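Local coordinates for adherence and virulence protein A (PDB 6PON), which binds fibronectin and serves pneumococcal adherence and virulence, here represented by its N-terminal domain, at the interface of chains A and B. Numbering follows the deposited sequence. Chains: chain A/B, Adherence and virulence protein A.

Contact 1: the interface of chains A and B. Residues chain A 215, 219, 223; chain B 177-178, 181-182, 185.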
# COMPACT_ATOMS: atom_id res chain seq x y z
N VAL A 215 -0.36 2.12 -4.81
CA VAL A 215 -1.65 1.50 -5.05
C VAL A 215 -1.56 -0.02 -4.89
O VAL A 215 -2.45 -0.65 -4.30
CB VAL A 215 -2.19 1.90 -6.44
CG1 VAL A 215 -3.53 1.28 -6.67
CG2 VAL A 215 -2.28 3.42 -6.55
N LEU A 219 -3.46 -2.59 -2.36
CA LEU A 219 -4.17 -3.77 -2.81
C LEU A 219 -3.79 -4.99 -1.99
O LEU A 219 -4.66 -5.76 -1.56
CB LEU A 219 -3.87 -4.01 -4.29
CG LEU A 219 -4.78 -5.01 -5.00
CD1 LEU A 219 -5.05 -4.54 -6.39
CD2 LEU A 219 -4.13 -6.40 -5.03
N ARG A 223 -6.35 -7.17 0.42
CA ARG A 223 -6.61 -8.61 0.35
C ARG A 223 -6.38 -9.27 1.70
O ARG A 223 -7.23 -10.02 2.18
CB ARG A 223 -5.72 -9.28 -0.71
CG ARG A 223 -5.94 -8.85 -2.15
CD ARG A 223 -7.37 -9.15 -2.62
NE ARG A 223 -7.50 -9.07 -4.08
CZ ARG A 223 -8.65 -8.94 -4.73
NH1 ARG A 223 -9.80 -8.85 -4.07
NH2 ARG A 223 -8.65 -8.89 -6.06
N LYS B 177 -12.47 -8.33 -8.41
CA LYS B 177 -11.32 -8.70 -9.22
C LYS B 177 -10.19 -7.68 -9.08
O LYS B 177 -10.41 -6.51 -8.74
CB LYS B 177 -11.73 -8.84 -10.69
CG LYS B 177 -12.80 -9.89 -10.90
CD LYS B 177 -13.06 -10.14 -12.39
CE LYS B 177 -12.32 -11.37 -12.92
NZ LYS B 177 -10.95 -11.08 -13.42
N ASP B 178 -8.98 -8.15 -9.35
CA ASP B 178 -7.80 -7.30 -9.23
C ASP B 178 -7.98 -5.98 -9.97
O ASP B 178 -7.75 -4.90 -9.43
CB ASP B 178 -6.57 -8.04 -9.75
CG ASP B 178 -5.95 -8.97 -8.72
OD1 ASP B 178 -6.36 -8.94 -7.54
OD2 ASP B 178 -5.00 -9.70 -9.09
N LEU B 181 -10.35 -3.58 -8.37
CA LEU B 181 -9.89 -3.16 -7.05
C LEU B 181 -8.75 -2.16 -7.15
O LEU B 181 -8.69 -1.19 -6.39
CB LEU B 181 -9.47 -4.38 -6.22
CG LEU B 181 -8.90 -4.13 -4.81
CD1 LEU B 181 -9.89 -3.35 -3.94
CD2 LEU B 181 -8.51 -5.44 -4.14
N PHE B 182 -7.82 -2.40 -8.08
CA PHE B 182 -6.69 -1.49 -8.28
C PHE B 182 -7.17 -0.10 -8.68
O PHE B 182 -6.79 0.90 -8.07
CB PHE B 182 -5.75 -2.08 -9.35
CG PHE B 182 -4.40 -1.44 -9.41
CD1 PHE B 182 -4.21 -0.26 -10.13
CD2 PHE B 182 -3.30 -2.03 -8.80
CE1 PHE B 182 -2.96 0.34 -10.21
CE2 PHE B 182 -2.05 -1.44 -8.87
CZ PHE B 182 -1.88 -0.25 -9.58
N LEU B 185 -8.57 1.64 -5.76
CA LEU B 185 -7.58 2.08 -4.80
C LEU B 185 -6.67 3.16 -5.37
O LEU B 185 -6.10 3.94 -4.60
CB LEU B 185 -6.74 0.90 -4.32
CG LEU B 185 -7.48 -0.23 -3.62
CD1 LEU B 185 -6.55 -1.42 -3.51
CD2 LEU B 185 -8.00 0.21 -2.24
O HOH W 1 -5.03 -10.09 -5.70
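A:Leu219, A:Arg223 and B:Asp178 bury the most surface where helix 204-227 of chain A lies against helix 178-187 of chain B, and they show how an apolar helix pairing can be closed at one end by a charge pair. A:Leu219 sits in the middle. Its CG is anti to the backbone N (chi1 -166°), which sends the branch towards chain B. CG of A:Leu219 meets CD2 of B:Leu181 at 3.8 Å. CD1 of A:Leu219 lies 3.9 Å from CD2 of the B:Phe182 ring. From the other helix, methyl CD1 of B:Leu185 reaches the backbone of A:Leu219, 3.4 Å from CA. One turn on, A:Arg223 bends at chi2 and lays its guanidinium over B:Leu181, whose CD2 methyl stands over the centre of one face. NH2 of A:Arg223 donates a nearly straight hydrogen bond of 2.7 Å to OD1 of B:Asp178, which is also a salt bridge. This acceptor lies almost in the guanidinium plane, while the donor meets the carboxylate on its anti side, 25° out of plane. Water 1 lies 3.1 Å from NE of A:Arg223 and also bonds OD1 of B:Asp178. At the opposite end, A:Val215 points CG1 over the centre of the B:Phe182 ring, 3.6 Å from the centroid, in a CH-pi contact. The patch thus holds the short helix of one subunit on the long helix of the other, and probably helps set their register in the two-fold dimer of the crystal.

Contact 2: the interface of chains A and B. Residues chain A 6, 206, 209-210, 213; chain B 222, 225-226.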
# COMPACT_ATOMS: atom_id res chain seq x y z
N PHE A 6 16.46 10.68 -6.99
CA PHE A 6 16.24 9.35 -6.45
C PHE A 6 17.38 8.41 -6.83
O PHE A 6 17.95 7.72 -5.98
CB PHE A 6 14.91 8.80 -6.95
CG PHE A 6 14.57 7.44 -6.42
CD1 PHE A 6 14.32 7.25 -5.06
CD2 PHE A 6 14.48 6.35 -7.27
CE1 PHE A 6 14.01 6.00 -4.57
CE2 PHE A 6 14.15 5.08 -6.76
CZ PHE A 6 13.92 4.92 -5.41
N THR A 206 10.39 7.59 -12.02
CA THR A 206 10.39 7.30 -10.59
C THR A 206 9.03 7.61 -10.00
O THR A 206 8.45 6.79 -9.28
CB THR A 206 11.47 8.12 -9.89
OG1 THR A 206 12.76 7.81 -10.44
CG2 THR A 206 11.46 7.82 -8.39
N GLU A 209 6.47 5.13 -10.90
CA GLU A 209 6.64 3.89 -10.16
C GLU A 209 6.20 4.03 -8.72
O GLU A 209 5.61 3.10 -8.16
CB GLU A 209 8.10 3.42 -10.23
CG GLU A 209 8.36 2.21 -9.33
CD GLU A 209 7.81 0.91 -9.90
OE1 GLU A 209 7.17 0.94 -10.98
OE2 GLU A 209 8.04 -0.14 -9.28
N LEU A 210 6.44 5.20 -8.10
CA LEU A 210 6.00 5.39 -6.72
C LEU A 210 4.48 5.40 -6.62
O LEU A 210 3.90 4.81 -5.69
CB LEU A 210 6.58 6.68 -6.15
CG LEU A 210 6.12 7.07 -4.74
CD1 LEU A 210 6.26 5.93 -3.77
CD2 LEU A 210 6.86 8.31 -4.22
N ILE A 213 3.43 1.72 -6.87
CA ILE A 213 3.77 1.00 -5.65
C ILE A 213 2.77 1.30 -4.55
O ILE A 213 2.34 0.39 -3.82
CB ILE A 213 5.20 1.37 -5.22
CG1 ILE A 213 6.23 0.55 -6.00
CG2 ILE A 213 5.39 1.16 -3.71
CD1 ILE A 213 6.44 -0.84 -5.38
N PHE B 222 5.67 3.94 1.29
CA PHE B 222 6.45 5.12 0.95
C PHE B 222 7.83 5.03 1.59
O PHE B 222 8.85 5.24 0.92
CB PHE B 222 5.71 6.39 1.41
CG PHE B 222 6.39 7.69 0.97
CD1 PHE B 222 7.53 8.15 1.61
CD2 PHE B 222 5.86 8.45 -0.07
CE1 PHE B 222 8.13 9.33 1.22
CE2 PHE B 222 6.45 9.63 -0.46
CZ PHE B 222 7.58 10.07 0.18
N PHE B 225 10.04 2.32 -0.11
CA PHE B 225 10.50 2.69 -1.44
C PHE B 225 11.75 3.55 -1.37
O PHE B 225 12.64 3.42 -2.21
CB PHE B 225 9.37 3.40 -2.19
CG PHE B 225 9.70 3.74 -3.61
CD1 PHE B 225 9.56 2.80 -4.61
CD2 PHE B 225 10.13 5.01 -3.95
CE1 PHE B 225 9.87 3.12 -5.94
CE2 PHE B 225 10.43 5.33 -5.26
CZ PHE B 225 10.29 4.38 -6.26
N PHE B 226 11.85 4.40 -0.35
CA PHE B 226 12.98 5.30 -0.16
C PHE B 226 14.01 4.77 0.83
O PHE B 226 14.92 5.51 1.22
CB PHE B 226 12.50 6.67 0.31
CG PHE B 226 11.77 7.42 -0.75
CD1 PHE B 226 12.46 8.04 -1.78
CD2 PHE B 226 10.39 7.45 -0.76
CE1 PHE B 226 11.80 8.70 -2.76
CE2 PHE B 226 9.72 8.12 -1.74
CZ PHE B 226 10.42 8.74 -2.76
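B:Phe225 and A:Phe6 meet in the aromatic part of this patch, where B:Phe225, the last residue of helix 204-225, enters a groove between helices 5-19 and 204-227 of chain A and buries 98 Å² of its surface. A:Phe6 uses the outer end of its ring: CZ lies 3.5 Å from CE2 of B:Phe225. The backbone O of B:Phe225 also lies at the edge of the A:Phe6 ring, in its plane. The next residue, B:Phe226, turns its ring almost perpendicular to that of A:Phe6, in an edge-to-face pair with planes 87° apart and centroids 5.6 Å apart. Within chain B the aromatic side chains brace one another, since CD2 of B:Phe225 stands over the centre of the B:Phe226 ring, and CE2 of B:Phe226 lies over the rim of the B:Phe222 ring.

Aliphatic packing completes the groove. A:Leu210 divides its branches between the rings: CD1 touches CD2 of B:Phe225 at 4.0 Å, whereas CD2 faces CE2 of B:Phe226 at 3.8 Å and also reaches the ring of B:Phe222. Having CG anti to the backbone N (chi1 176°) aims this fork at chain B. A:Thr206 adds its CG2 methyl more loosely beside B:Phe225. A:Glu209 contributes the methylene part of its chain, which bends at chi2 and turns the carboxylate away from the ring. CG of A:Glu209 lies 3.8 Å from CE1 of B:Phe225, with the carboxylate and ring planes 40° apart.

Contact 3: the interface of chains A and B. Residues chain A 221, 225, 242-243; chain B 6, 206, 209-210, 213.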
# COMPACT_ATOMS: atom_id res chain seq x y z
N ALA A 221 -2.53 -4.97 1.07
CA ALA A 221 -3.09 -4.79 2.41
C ALA A 221 -4.58 -5.05 2.41
O ALA A 221 -5.12 -5.57 3.40
CB ALA A 221 -2.81 -3.38 2.92
N PHE A 225 -6.51 -8.18 4.65
CA PHE A 225 -7.55 -7.90 5.63
C PHE A 225 -8.78 -8.77 5.40
O PHE A 225 -9.45 -9.18 6.36
CB PHE A 225 -7.93 -6.42 5.58
CG PHE A 225 -9.02 -6.05 6.53
CD1 PHE A 225 -8.78 -6.01 7.88
CD2 PHE A 225 -10.28 -5.78 6.07
CE1 PHE A 225 -9.79 -5.68 8.76
CE2 PHE A 225 -11.28 -5.46 6.94
CZ PHE A 225 -11.04 -5.40 8.29
N VAL A 242 -11.99 -10.42 13.40
CA VAL A 242 -10.53 -10.40 13.48
C VAL A 242 -10.15 -9.23 14.38
O VAL A 242 -10.97 -8.34 14.64
CB VAL A 242 -9.89 -10.27 12.08
CG1 VAL A 242 -10.40 -11.35 11.14
CG2 VAL A 242 -10.13 -8.88 11.51
N PRO A 243 -8.91 -9.20 14.86
CA PRO A 243 -8.48 -8.06 15.69
C PRO A 243 -8.43 -6.75 14.90
O PRO A 243 -7.98 -6.70 13.76
CB PRO A 243 -7.08 -8.48 16.17
CG PRO A 243 -6.68 -9.60 15.26
CD PRO A 243 -7.92 -10.28 14.85
N PHE B 6 -19.23 -8.36 6.91
CA PHE B 6 -17.88 -8.85 7.12
C PHE B 6 -17.83 -9.83 8.29
O PHE B 6 -17.27 -10.92 8.17
CB PHE B 6 -16.94 -7.66 7.35
CG PHE B 6 -15.51 -8.04 7.63
CD1 PHE B 6 -14.73 -8.66 6.67
CD2 PHE B 6 -14.93 -7.74 8.85
CE1 PHE B 6 -13.41 -9.00 6.92
CE2 PHE B 6 -13.61 -8.06 9.11
CZ PHE B 6 -12.85 -8.69 8.16
N THR B 206 -15.74 -1.72 11.12
CA THR B 206 -14.97 -2.41 10.09
C THR B 206 -14.34 -1.42 9.12
O THR B 206 -13.16 -1.52 8.79
CB THR B 206 -15.87 -3.41 9.34
OG1 THR B 206 -16.41 -4.35 10.28
CG2 THR B 206 -15.10 -4.18 8.29
N GLU B 209 -11.41 0.52 10.49
CA GLU B 209 -10.23 -0.33 10.53
C GLU B 209 -9.62 -0.48 9.14
O GLU B 209 -8.40 -0.36 8.98
CB GLU B 209 -10.57 -1.70 11.11
CG GLU B 209 -9.42 -2.71 11.01
CD GLU B 209 -8.27 -2.40 11.97
OE1 GLU B 209 -8.40 -1.45 12.77
OE2 GLU B 209 -7.26 -3.14 11.94
N LEU B 210 -10.45 -0.73 8.13
CA LEU B 210 -9.93 -0.80 6.77
C LEU B 210 -9.31 0.53 6.36
O LEU B 210 -8.19 0.56 5.83
CB LEU B 210 -11.03 -1.20 5.80
CG LEU B 210 -10.56 -1.50 4.38
CD1 LEU B 210 -9.40 -2.49 4.37
CD2 LEU B 210 -11.70 -1.97 3.47
N ILE B 213 -6.04 0.78 7.85
CA ILE B 213 -5.07 -0.16 7.32
C ILE B 213 -4.46 0.39 6.05
O ILE B 213 -3.24 0.33 5.86
CB ILE B 213 -5.75 -1.51 7.09
CG1 ILE B 213 -5.92 -2.22 8.43
CG2 ILE B 213 -4.97 -2.35 6.07
CD1 ILE B 213 -6.68 -3.54 8.32
O HOH W 2 -7.15 -5.62 11.05
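Helix 204-227 of chain A, together with the loop residues A:Val242 and A:Pro243, meets helices 5-19 and 204-225 of chain B. The key is A:Phe225, which buries 88 Å² and is touched on several sides. CG stands anti to the backbone N (chi1 178°), which carries the ring away from its own helix and in among the side chains of chain B. B:Ile213 crosses it at about a right angle, and CD1 of B:Ile213 lies 3.3 Å from CD1 of A:Phe225. The extended second torsion of the isoleucine (chi2 176°) delivers that methyl, while CG2, on the other branch, packs against CB of A:Ala221. B:Leu210 approaches the other ortho carbon, its CD1 lying 3.8 Å from CD2 of A:Phe225. At the far end of the ring, CZ of A:Phe225 meets CZ of B:Phe6, also at 3.8 Å, so that an aromatic side chain from helix 5-19 borders the inserted phenylalanine. The methylene CG of B:Glu209 lies 3.7 Å from CE1 of A:Phe225, and the bend at chi2 turns the carboxylate towards the loop. A water-mediated link is also made here: water 2 sits at the edge of the A:Phe225 ring, in its plane. The water lies 2.6 Å from carboxylate atom OE2 of B:Glu209 and 3.0 Å from the backbone O of A:Pro243.

The long helix 204-227 of chain A runs through all three contacts. The C-alpha centres of contacts 1 and 2 lie about 18 Å apart, those of contacts 1 and 3 about 15 Å, and those of contacts 2 and 3 about 25 Å. Contacts 2 and 3 are approximate twins under the two-fold: A:Phe6, A:Thr206, A:Glu209, A:Leu210 and A:Ile213 surround B:Phe225, and their chain B counterparts surround A:Phe225, with B:Ile213 in a different rotamer from A:Ile213. Contact 1 brings in helix 178-187 and must likewise have a twin. This reciprocal exchange is compatible with a dimer, although the structure alone does not show that it forms in solution.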